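Local coordinates for protein purine nucleoside phosphorylase (Anopheles gambiae, PDB 2P4S) that catalyses the phosphorolytic cleavage of the N-glycosidic bond in inosine, guanosine and their 2'-deoxy forms, releasing free base and pentose 1-phosphate in purine salvage, at residues M215-H220 / M304-E309; Q258-A263 / N270-G275; F323-N328 / K354-F359. All coordinates share one frame; numbering follows the deposited sequence.

Contact 1. Residues M215-H220 / M304-E309; sequences MLIKDH and MSTVHE. With DIH (7-[[(3R,4R)-3-(hydroxymethyl)-4-oxidanyl-pyrrolidin-1-ium-1-yl]methyl]-3,5-dihydropyrrolo[3,2-d]pyrimidin-4-one), chain F; PO4 (phosphate ion), chain D.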
loop_
_atom_site.group_PDB
_atom_site.type_symbol
_atom_site.label_atom_id
_atom_site.label_comp_id
_atom_site.label_asym_id
_atom_site.label_seq_id
_atom_site.Cartn_x
_atom_site.Cartn_y
_atom_site.Cartn_z
ATOM N N MET A 215 9.570 17.940 -16.176
ATOM C CA MET A 215 8.964 18.392 -14.947
ATOM C C MET A 215 9.950 18.339 -13.798
ATOM O O MET A 215 10.297 17.249 -13.353
ATOM C CB MET A 215 7.750 17.541 -14.585
ATOM C CG MET A 215 6.906 18.176 -13.460
ATOM S SD MET A 215 5.877 16.994 -12.630
ATOM C CE MET A 215 7.086 16.035 -11.670
ATOM N N LEU A 216 10.353 19.508 -13.280
ATOM C CA LEU A 216 10.997 19.568 -11.958
ATOM C C LEU A 216 10.076 18.948 -10.927
ATOM O O LEU A 216 8.887 19.230 -10.873
ATOM C CB LEU A 216 11.320 20.992 -11.500
ATOM C CG LEU A 216 12.059 21.837 -12.550
ATOM C CD1 LEU A 216 12.207 23.273 -12.110
ATOM C CD2 LEU A 216 13.408 21.187 -12.993
ATOM N N ILE A 217 10.655 18.120 -10.078
ATOM C CA ILE A 217 9.904 17.555 -8.992
ATOM C C ILE A 217 9.989 18.540 -7.848
ATOM O O ILE A 217 11.073 18.864 -7.346
ATOM C CB ILE A 217 10.374 16.116 -8.640
ATOM C CG1 ILE A 217 10.364 15.248 -9.915
ATOM C CG2 ILE A 217 9.499 15.539 -7.477
ATOM C CD1 ILE A 217 10.847 13.763 -9.726
ATOM N N LYS A 218 8.826 19.063 -7.493
ATOM C CA LYS A 218 8.720 19.979 -6.407
ATOM C C LYS A 218 8.365 19.188 -5.142
ATOM O O LYS A 218 8.702 19.600 -4.032
ATOM C CB LYS A 218 7.643 21.029 -6.733
ATOM C CG LYS A 218 7.400 22.015 -5.601
ATOM C CD LYS A 218 6.327 23.085 -5.957
ATOM C CE LYS A 218 6.435 24.279 -4.970
ATOM N NZ LYS A 218 5.313 25.281 -5.344
ATOM N N ASP A 219 7.667 18.062 -5.320
ATOM C CA ASP A 219 7.216 17.269 -4.208
ATOM C C ASP A 219 6.809 15.896 -4.709
ATOM O O ASP A 219 6.701 15.689 -5.913
ATOM C CB ASP A 219 6.019 17.951 -3.508
ATOM C CG ASP A 219 5.964 17.626 -2.015
ATOM O OD1 ASP A 219 6.743 16.740 -1.553
ATOM O OD2 ASP A 219 5.135 18.216 -1.314
ATOM N N HIS A 220 6.609 14.963 -3.797
ATOM C CA HIS A 220 6.088 13.666 -4.181
ATOM C C HIS A 220 4.992 13.202 -3.185
ATOM O O HIS A 220 4.810 13.764 -2.106
ATOM C CB HIS A 220 7.239 12.618 -4.328
ATOM C CG HIS A 220 7.905 12.255 -3.038
ATOM N ND1 HIS A 220 9.275 12.249 -2.879
ATOM C CD2 HIS A 220 7.385 11.914 -1.836
ATOM C CE1 HIS A 220 9.562 11.895 -1.637
ATOM N NE2 HIS A 220 8.433 11.679 -0.987
ATOM N N MET A 304 7.837 5.028 -11.606
ATOM C CA MET A 304 8.072 3.805 -10.820
ATOM C C MET A 304 9.429 3.768 -10.104
ATOM O O MET A 304 9.971 2.686 -9.900
ATOM C CB MET A 304 7.980 2.566 -11.734
ATOM C CG MET A 304 6.650 2.450 -12.493
ATOM S SD MET A 304 6.675 1.036 -13.554
ATOM C CE MET A 304 5.091 1.136 -14.422
ATOM N N SER A 305 9.997 4.914 -9.705
ATOM C CA SER A 305 11.337 4.907 -9.114
ATOM C C SER A 305 11.538 6.132 -8.232
ATOM O O SER A 305 10.545 6.800 -7.871
ATOM C CB SER A 305 12.381 4.856 -10.218
ATOM O OG SER A 305 12.471 6.123 -10.847
ATOM N N THR A 306 12.801 6.439 -7.867
ATOM C CA THR A 306 13.154 7.825 -7.395
ATOM C C THR A 306 12.784 8.189 -5.964
ATOM O O THR A 306 13.647 8.642 -5.203
ATOM C CB THR A 306 12.572 8.901 -8.368
ATOM O OG1 THR A 306 13.158 8.683 -9.643
ATOM C CG2 THR A 306 12.874 10.356 -7.928
ATOM N N VAL A 307 11.522 7.984 -5.601
ATOM C CA VAL A 307 10.988 8.490 -4.306
ATOM C C VAL A 307 11.842 7.975 -3.112
ATOM O O VAL A 307 12.257 8.747 -2.266
ATOM C CB VAL A 307 9.423 8.177 -4.135
ATOM C CG1 VAL A 307 8.962 8.281 -2.661
ATOM C CG2 VAL A 307 8.609 9.111 -4.966
ATOM N N HIS A 308 12.108 6.662 -3.110
ATOM C CA HIS A 308 12.883 5.951 -2.074
ATOM C C HIS A 308 14.363 6.266 -2.138
ATOM O O HIS A 308 15.029 6.265 -1.118
ATOM C CB HIS A 308 12.637 4.411 -2.153
ATOM C CG HIS A 308 12.653 3.870 -3.549
ATOM N ND1 HIS A 308 11.554 3.923 -4.382
ATOM C CD2 HIS A 308 13.653 3.315 -4.280
ATOM C CE1 HIS A 308 11.880 3.427 -5.568
ATOM N NE2 HIS A 308 13.157 3.082 -5.537
ATOM N N GLU A 309 14.887 6.522 -3.329
ATOM C CA GLU A 309 16.237 7.087 -3.464
ATOM C C GLU A 309 16.378 8.483 -2.788
ATOM O O GLU A 309 17.352 8.765 -2.060
ATOM C CB GLU A 309 16.603 7.188 -4.963
ATOM C CG GLU A 309 16.692 5.840 -5.683
ATOM C CD GLU A 309 16.397 5.941 -7.182
ATOM O OE1 GLU A 309 16.232 7.067 -7.701
ATOM O OE2 GLU A 309 16.342 4.890 -7.864
HETATM O "O5'" DIH F . 8.680 2.062 -19.723
HETATM C "C5'" DIH F . 8.550 1.543 -18.384
HETATM C "C4'" DIH F . 9.639 2.191 -17.564
HETATM C "C6'" DIH F . 9.591 3.732 -17.676
HETATM C "C3'" DIH F . 9.465 1.843 -16.102
HETATM O "O3'" DIH F . 10.763 1.747 -15.511
HETATM C "C2'" DIH F . 8.779 3.065 -15.520
HETATM N "N1'" DIH F . 9.437 4.185 -16.264
HETATM C C10 DIH F . 8.745 5.456 -16.000
HETATM C C9 DIH F . 7.450 5.740 -16.730
HETATM C C8 DIH F . 7.344 6.370 -17.999
HETATM N N7 DIH F . 6.025 6.484 -18.314
HETATM C C5 DIH F . 5.270 5.959 -17.313
HETATM C C6 DIH F . 3.806 5.848 -17.058
HETATM O O6 DIH F . 2.923 6.267 -17.915
HETATM N N1 DIH F . 3.464 5.274 -15.885
HETATM C C2 DIH F . 4.368 4.813 -14.969
HETATM N N3 DIH F . 5.693 4.926 -15.150
HETATM C C4 DIH F . 6.146 5.501 -16.315
HETATM P P PO4 D . 12.743 5.161 -14.649
HETATM O O1 PO4 D . 13.100 6.344 -15.490
HETATM O O2 PO4 D . 14.042 4.508 -14.175
HETATM O O3 PO4 D . 11.960 5.506 -13.438
HETATM O O4 PO4 D . 11.928 4.229 -15.496
#

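Contact 2. Residues Q258-A263 / N270-G275; sequences QAKVIA and NELREG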
loop_
_atom_site.group_PDB
_atom_site.type_symbol
_atom_site.label_atom_id
_atom_site.label_comp_id
_atom_site.label_asym_id
_atom_site.label_seq_id
_atom_site.Cartn_x
_atom_site.Cartn_y
_atom_site.Cartn_z
ATOM N N GLN A 258 17.115 27.670 -9.915
ATOM C CA GLN A 258 18.228 27.787 -10.891
ATOM C C GLN A 258 17.909 27.064 -12.222
ATOM O O GLN A 258 18.193 27.565 -13.325
ATOM C CB GLN A 258 19.568 27.328 -10.262
ATOM C CG GLN A 258 20.800 27.458 -11.192
ATOM C CD GLN A 258 21.056 28.906 -11.713
ATOM O OE1 GLN A 258 20.550 29.883 -11.154
ATOM N NE2 GLN A 258 21.855 29.028 -12.795
ATOM N N ALA A 259 17.302 25.886 -12.112
ATOM C CA ALA A 259 16.754 25.131 -13.261
ATOM C C ALA A 259 15.826 25.946 -14.158
ATOM O O ALA A 259 15.861 25.839 -15.396
ATOM C CB ALA A 259 16.033 23.850 -12.740
ATOM N N LYS A 260 14.987 26.770 -13.550
ATOM C CA LYS A 260 14.097 27.623 -14.324
ATOM C C LYS A 260 14.882 28.717 -15.083
ATOM O O LYS A 260 14.517 29.097 -16.186
ATOM C CB LYS A 260 13.031 28.249 -13.428
ATOM C CG LYS A 260 12.043 27.276 -12.809
ATOM C CD LYS A 260 11.219 27.943 -11.690
ATOM C CE LYS A 260 10.120 27.018 -11.203
ATOM N NZ LYS A 260 9.301 27.542 -10.014
ATOM N N VAL A 261 15.953 29.210 -14.467
ATOM C CA VAL A 261 16.867 30.166 -15.082
ATOM C C VAL A 261 17.669 29.521 -16.227
ATOM O O VAL A 261 17.744 30.101 -17.332
ATOM C CB VAL A 261 17.828 30.757 -14.020
ATOM C CG1 VAL A 261 18.854 31.679 -14.685
ATOM C CG2 VAL A 261 17.027 31.515 -12.922
ATOM N N ILE A 262 18.213 28.316 -15.981
ATOM C CA ILE A 262 18.863 27.532 -17.007
ATOM C C ILE A 262 17.909 27.216 -18.160
ATOM O O ILE A 262 18.278 27.322 -19.326
ATOM C CB ILE A 262 19.446 26.183 -16.393
ATOM C CG1 ILE A 262 20.559 26.488 -15.366
ATOM C CG2 ILE A 262 19.816 25.202 -17.506
ATOM C CD1 ILE A 262 20.727 25.425 -14.235
ATOM N N ALA A 263 16.667 26.835 -17.853
ATOM C CA ALA A 263 15.703 26.510 -18.912
ATOM C C ALA A 263 15.615 27.635 -19.904
ATOM O O ALA A 263 15.628 27.394 -21.116
ATOM C CB ALA A 263 14.296 26.199 -18.339
ATOM N N ASN A 270 9.483 26.807 -22.313
ATOM C CA ASN A 270 8.092 26.354 -22.560
ATOM C C ASN A 270 7.886 24.855 -22.329
ATOM O O ASN A 270 6.755 24.384 -22.227
ATOM C CB ASN A 270 7.679 26.685 -23.983
ATOM C CG ASN A 270 7.422 28.161 -24.164
ATOM O OD1 ASN A 270 6.431 28.694 -23.649
ATOM N ND2 ASN A 270 8.325 28.837 -24.839
ATOM N N GLU A 271 8.996 24.131 -22.272
ATOM C CA GLU A 271 9.012 22.697 -22.119
ATOM C C GLU A 271 9.420 22.365 -20.695
ATOM O O GLU A 271 9.727 21.241 -20.411
ATOM C CB GLU A 271 10.006 22.060 -23.105
ATOM C CG GLU A 271 9.578 22.127 -24.594
ATOM C CD GLU A 271 9.799 23.515 -25.252
ATOM O OE1 GLU A 271 10.900 24.124 -25.112
ATOM O OE2 GLU A 271 8.850 24.000 -25.915
ATOM N N LEU A 272 9.450 23.361 -19.811
ATOM C CA LEU A 272 9.752 23.133 -18.420
ATOM C C LEU A 272 8.487 23.238 -17.553
ATOM O O LEU A 272 7.784 24.227 -17.600
ATOM C CB LEU A 272 10.817 24.107 -17.896
ATOM C CG LEU A 272 11.423 23.698 -16.546
ATOM C CD1 LEU A 272 12.465 22.566 -16.773
ATOM C CD2 LEU A 272 12.027 24.870 -15.808
ATOM N N ARG A 273 8.233 22.205 -16.743
ATOM C CA ARG A 273 7.125 22.200 -15.836
ATOM C C ARG A 273 7.698 22.051 -14.434
ATOM O O ARG A 273 8.914 21.815 -14.251
ATOM C CB ARG A 273 6.174 21.001 -16.127
ATOM C CG ARG A 273 5.754 20.833 -17.573
ATOM C CD ARG A 273 4.731 21.929 -17.965
ATOM N NE ARG A 273 4.451 21.882 -19.396
ATOM C CZ ARG A 273 3.534 22.643 -20.001
ATOM N NH1 ARG A 273 2.773 23.506 -19.299
ATOM N NH2 ARG A 273 3.373 22.519 -21.306
ATOM N N GLU A 274 6.802 22.078 -13.471
ATOM C CA GLU A 274 7.151 21.853 -12.080
ATOM C C GLU A 274 5.939 21.250 -11.377
ATOM O O GLU A 274 4.863 21.826 -11.422
ATOM C CB GLU A 274 7.497 23.150 -11.412
ATOM C CG GLU A 274 8.037 22.919 -10.014
ATOM C CD GLU A 274 8.371 24.218 -9.279
ATOM O OE1 GLU A 274 7.636 25.237 -9.439
ATOM O OE2 GLU A 274 9.387 24.202 -8.540
ATOM N N GLY A 275 6.101 20.111 -10.709
ATOM C CA GLY A 275 4.941 19.539 -10.044
ATOM C C GLY A 275 5.275 18.315 -9.248
ATOM O O GLY A 275 6.395 18.166 -8.778
#

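Contact 3. Residues F323-N328 / K354-F359; sequences FSLITN and KTLGEF. With DIH (7-[[(3R,4R)-3-(hydroxymethyl)-4-oxidanyl-pyrrolidin-1-ium-1-yl]methyl]-3,5-dihydropyrrolo[3,2-d]pyrimidin-4-one), chain F.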
loop_
_atom_site.group_PDB
_atom_site.type_symbol
_atom_site.label_atom_id
_atom_site.label_comp_id
_atom_site.label_asym_id
_atom_site.label_seq_id
_atom_site.Cartn_x
_atom_site.Cartn_y
_atom_site.Cartn_z
ATOM N N PHE A 323 14.148 15.586 -11.517
ATOM C CA PHE A 323 13.163 15.848 -12.563
ATOM C C PHE A 323 12.697 14.596 -13.279
ATOM O O PHE A 323 13.410 13.600 -13.318
ATOM C CB PHE A 323 13.655 16.871 -13.589
ATOM C CG PHE A 323 14.885 16.463 -14.338
ATOM C CD1 PHE A 323 14.784 15.746 -15.528
ATOM C CD2 PHE A 323 16.145 16.847 -13.898
ATOM C CE1 PHE A 323 15.893 15.410 -16.244
ATOM C CE2 PHE A 323 17.273 16.501 -14.623
ATOM C CZ PHE A 323 17.139 15.793 -15.807
ATOM N N SER A 324 11.499 14.705 -13.865
ATOM C CA SER A 324 10.915 13.712 -14.751
ATOM C C SER A 324 10.951 14.245 -16.196
ATOM O O SER A 324 10.483 15.374 -16.468
ATOM C CB SER A 324 9.443 13.482 -14.382
ATOM O OG SER A 324 9.241 12.932 -13.095
ATOM N N LEU A 325 11.468 13.431 -17.122
ATOM C CA LEU A 325 11.172 13.619 -18.534
ATOM C C LEU A 325 9.800 12.960 -18.797
ATOM O O LEU A 325 9.623 11.760 -18.530
ATOM C CB LEU A 325 12.254 12.960 -19.404
ATOM C CG LEU A 325 12.127 13.106 -20.924
ATOM C CD1 LEU A 325 12.248 14.580 -21.408
ATOM C CD2 LEU A 325 13.213 12.248 -21.565
ATOM N N ILE A 326 8.846 13.755 -19.322
ATOM C CA ILE A 326 7.516 13.282 -19.639
ATOM C C ILE A 326 7.619 12.537 -20.963
ATOM O O ILE A 326 7.875 13.129 -21.987
ATOM C CB ILE A 326 6.510 14.481 -19.753
ATOM C CG1 ILE A 326 6.476 15.290 -18.449
ATOM C CG2 ILE A 326 5.128 14.013 -20.219
ATOM C CD1 ILE A 326 6.049 14.475 -17.154
ATOM N N THR A 327 7.431 11.214 -20.950
ATOM C CA THR A 327 7.813 10.387 -22.106
ATOM C C THR A 327 6.572 9.952 -22.850
ATOM O O THR A 327 6.644 9.372 -23.917
ATOM C CB THR A 327 8.641 9.156 -21.667
ATOM O OG1 THR A 327 7.995 8.515 -20.549
ATOM C CG2 THR A 327 10.029 9.595 -21.240
ATOM N N ASN A 328 5.423 10.256 -22.272
ATOM C CA ASN A 328 4.158 9.799 -22.762
ATOM C C ASN A 328 3.136 10.453 -21.891
ATOM O O ASN A 328 3.406 10.752 -20.713
ATOM C CB ASN A 328 3.994 8.260 -22.690
ATOM C CG ASN A 328 4.156 7.708 -21.265
ATOM O OD1 ASN A 328 5.285 7.711 -20.692
ATOM N ND2 ASN A 328 3.044 7.218 -20.688
ATOM N N LYS A 354 21.264 15.923 -26.115
ATOM C CA LYS A 354 22.053 17.143 -26.129
ATOM C C LYS A 354 21.485 18.111 -25.067
ATOM O O LYS A 354 22.193 18.546 -24.165
ATOM C CB LYS A 354 22.055 17.718 -27.553
ATOM C CG LYS A 354 23.120 18.760 -27.849
ATOM C CD LYS A 354 23.644 18.563 -29.305
ATOM C CE LYS A 354 23.972 19.911 -30.035
ATOM N NZ LYS A 354 25.210 20.594 -29.518
ATOM N N THR A 355 20.192 18.393 -25.164
ATOM C CA THR A 355 19.469 19.242 -24.207
ATOM C C THR A 355 19.562 18.771 -22.728
ATOM O O THR A 355 19.898 19.557 -21.821
ATOM C CB THR A 355 17.952 19.313 -24.622
ATOM O OG1 THR A 355 17.859 19.751 -25.980
ATOM C CG2 THR A 355 17.166 20.264 -23.744
ATOM N N LEU A 356 19.238 17.496 -22.509
ATOM C CA LEU A 356 19.317 16.894 -21.192
ATOM C C LEU A 356 20.705 17.057 -20.590
ATOM O O LEU A 356 20.832 17.414 -19.424
ATOM C CB LEU A 356 18.907 15.415 -21.247
ATOM C CG LEU A 356 17.428 15.093 -21.622
ATOM C CD1 LEU A 356 17.309 13.665 -22.205
ATOM C CD2 LEU A 356 16.508 15.230 -20.443
ATOM N N GLY A 357 21.737 16.865 -21.412
ATOM C CA GLY A 357 23.137 16.956 -20.944
ATOM C C GLY A 357 23.529 18.379 -20.570
ATOM O O GLY A 357 24.099 18.623 -19.506
ATOM N N GLU A 358 23.189 19.318 -21.444
ATOM C CA GLU A 358 23.410 20.744 -21.195
ATOM C C GLU A 358 22.703 21.210 -19.926
ATOM O O GLU A 358 23.303 21.879 -19.076
ATOM C CB GLU A 358 22.937 21.548 -22.401
ATOM C CG GLU A 358 23.336 23.028 -22.368
ATOM C CD GLU A 358 24.868 23.258 -22.272
ATOM O OE1 GLU A 358 25.638 22.584 -23.019
ATOM O OE2 GLU A 358 25.300 24.106 -21.444
ATOM N N PHE A 359 21.433 20.817 -19.789
ATOM C CA PHE A 359 20.593 21.130 -18.599
ATOM C C PHE A 359 21.216 20.597 -17.328
ATOM O O PHE A 359 21.464 21.339 -16.378
ATOM C CB PHE A 359 19.132 20.606 -18.817
ATOM C CG PHE A 359 18.181 20.874 -17.654
ATOM C CD1 PHE A 359 17.601 22.143 -17.470
ATOM C CD2 PHE A 359 17.859 19.859 -16.759
ATOM C CE1 PHE A 359 16.709 22.388 -16.412
ATOM C CE2 PHE A 359 16.941 20.094 -15.697
ATOM C CZ PHE A 359 16.376 21.363 -15.522
HETATM O "O5'" DIH F . 8.680 2.062 -19.723
HETATM C "C5'" DIH F . 8.550 1.543 -18.384
HETATM C "C4'" DIH F . 9.639 2.191 -17.564
HETATM C "C6'" DIH F . 9.591 3.732 -17.676
HETATM C "C3'" DIH F . 9.465 1.843 -16.102
HETATM O "O3'" DIH F . 10.763 1.747 -15.511
HETATM C "C2'" DIH F . 8.779 3.065 -15.520
HETATM N "N1'" DIH F . 9.437 4.185 -16.264
HETATM C C10 DIH F . 8.745 5.456 -16.000
HETATM C C9 DIH F . 7.450 5.740 -16.730
HETATM C C8 DIH F . 7.344 6.370 -17.999
HETATM N N7 DIH F . 6.025 6.484 -18.314
HETATM C C5 DIH F . 5.270 5.959 -17.313
HETATM C C6 DIH F . 3.806 5.848 -17.058
HETATM O O6 DIH F . 2.923 6.267 -17.915
HETATM N N1 DIH F . 3.464 5.274 -15.885
HETATM C C2 DIH F . 4.368 4.813 -14.969
HETATM N N3 DIH F . 5.693 4.926 -15.150
HETATM C C4 DIH F . 6.146 5.501 -16.315
#

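Contact 1. Residues M215-H220 / M304-E309
The imidazole of His220 has Val307 on one face: methyl CG1 stands over the middle of the ring, 3.8 Å from its centroid and 9° off the normal, a well-centred CH-pi contact. The valine's other branch, CG2, sits toward the root of the ring, 3.8 Å from CG of His220. ND1 is hydrogen-bonded to the hydroxyl of Tyr251, whose own ring meets the imidazole almost at right angles; this buried nitrogen is therefore satisfied, and the bond should hold the ring against rotation. CG of His220 lies between the backbone N and the carbonyl carbon (chi1 68°), the setting that brings the ring against the valine. Ile217 CD1 and Thr306 CG2 make a lighter touch, 4.4 Å apart. Thr306 OG1 donates to Ser305 OG at 2.9 Å and also pairs with Asn200 ND2; Ser305 OG in turn donates a hydrogen bond to phosphate O3 at 2.7 Å. Thr306 is thus a second-shell residue for a phosphate that Ser118, Ala201 and Arg169 also bind. Met304 SD touches C2' of the inhibitor's pyrrolidine at 3.5 Å. The start of helix 307-315 is packed here against strand 214-221 and, through Val307, against Tyr277 and Cys279 of the adjacent strand 272-279.

Contact 2. Residues Q258-A263 / N270-G275
Lys260 reaches from helix 253-265 across Leu272 to Glu274 on the strand that follows. The helix lies on the connection between two neighbouring parallel strands, 214-221 and 272-279, which makes this the second half of a beta-alpha-beta crossover; locally helix and strand run nearly antiparallel, at 164°, with their axes 9.8 Å apart. The lysine can be walked outward. Its CB is not aimed at the strand, but CG already rests on Leu272 CD2, 3.8 Å away. CG lies beside the backbone N (chi1 -66°) and the rest of the chain is extended, a course that takes it past the leucine at about a right angle. CE then comes 3.5 Å from Glu274 OE1, and NZ closes a salt bridge to that same oxygen. The glutamate is stretched out as well, and the two chains cross rather than lie alongside each other. This charged pair sits at the partly exposed margin of the contact, with Lys218 of strand 214-221 also touching Glu274. The apolar part belongs to Leu272, whose CD2 is pressed against the helix at CB of Ala263, 3.6 Å away, and near the carbonyl oxygen of Ala259. The small side chains of Ala259 and Ala263 on the strand-facing side probably allow this close approach. On another side of the helix Ile262 packs on Phe359 and Ile363 of the C-terminal helix. Lys260 NZ meets Glu274 OE1 at 2.9 Å from above the carboxylate plane, 45° out of it, while OE2 stays 3.7 Å from the same nitrogen.

Contact 3. Residues F323-N328 / K354-F359
Strand 323-327 and helix 354-359 run nearly antiparallel with their axes 12.3 Å apart, a gap filled by Phe323 and Leu325 from the strand and Leu356 and Phe359 from the helix. The two phenylalanines form a T-shaped pair: the edge of Phe359 is directed at the face of Phe323, centroids 5.4 Å apart and planes at 82°. The touching atoms are Phe359 CE2, over the face, and Phe323 CE2, 3.8 Å from it. Phe359 gets there with CG anti to the backbone N (chi1 180°), its ring carried from the helix toward the sheet. Leu356 fills in beside it, CD2 lying 4.2 Å from Phe323 CE1 and approaching that ring obliquely. Its other methyl, CD1, comes within 4.4 Å of Leu325 CD2. In the alpha/beta fold of this phosphorylase family, the strand lies between 195-204 and 214-221 in the central sheet, and the C-terminal helix 353-370 packs on the sheet here; Phe359 also touches Leu216 of the neighbouring strand. Further along, the strand leads into the nucleoside pocket. Thr327 OG1 donates to Asn328 OD1 at 2.8 Å, in the carbonyl plane, and that oxygen also accepts the N7-H of the bound inhibitor. The amide's other end, Asn328 ND2, donates to inhibitor O6 at 2.9 Å, so donor and acceptor of one side chain read two positions of the base. Both bonds to the inhibitor are almost straight, at 171°. Two donors on OD1 and the ND2 bond to O6 should set which way round the amide lies, while Glu286, Tyr173 and His342 also hydrogen-bond to the inhibitor.

In the fold
All three contacts meet on one sheet, where strand 214-221 of contact 1 runs between strand 272-279 of contact 2 and strand 319-329 of contact 3. Backbone pairing shows it: Leu216 N lies 2.9 Å from Arg273 O, and Met215 N lies 2.7 Å from Ser324 O. Contacts 1 and 3 are both buried, the first a valine on a histidine ring, the second aromatic and aliphatic. Both extend to the inhibitor, contact 1 through Met304 along the pyrrolidine and base, with Ser305 on the separate phosphate, and contact 3 through Asn328 on N7 and O6. Contact 2, more peripheral and far from the site, adds a salt bridge at its partly exposed side. Phe359 of contact 3 also packs against Ala259 of contact 2, joining the two helices.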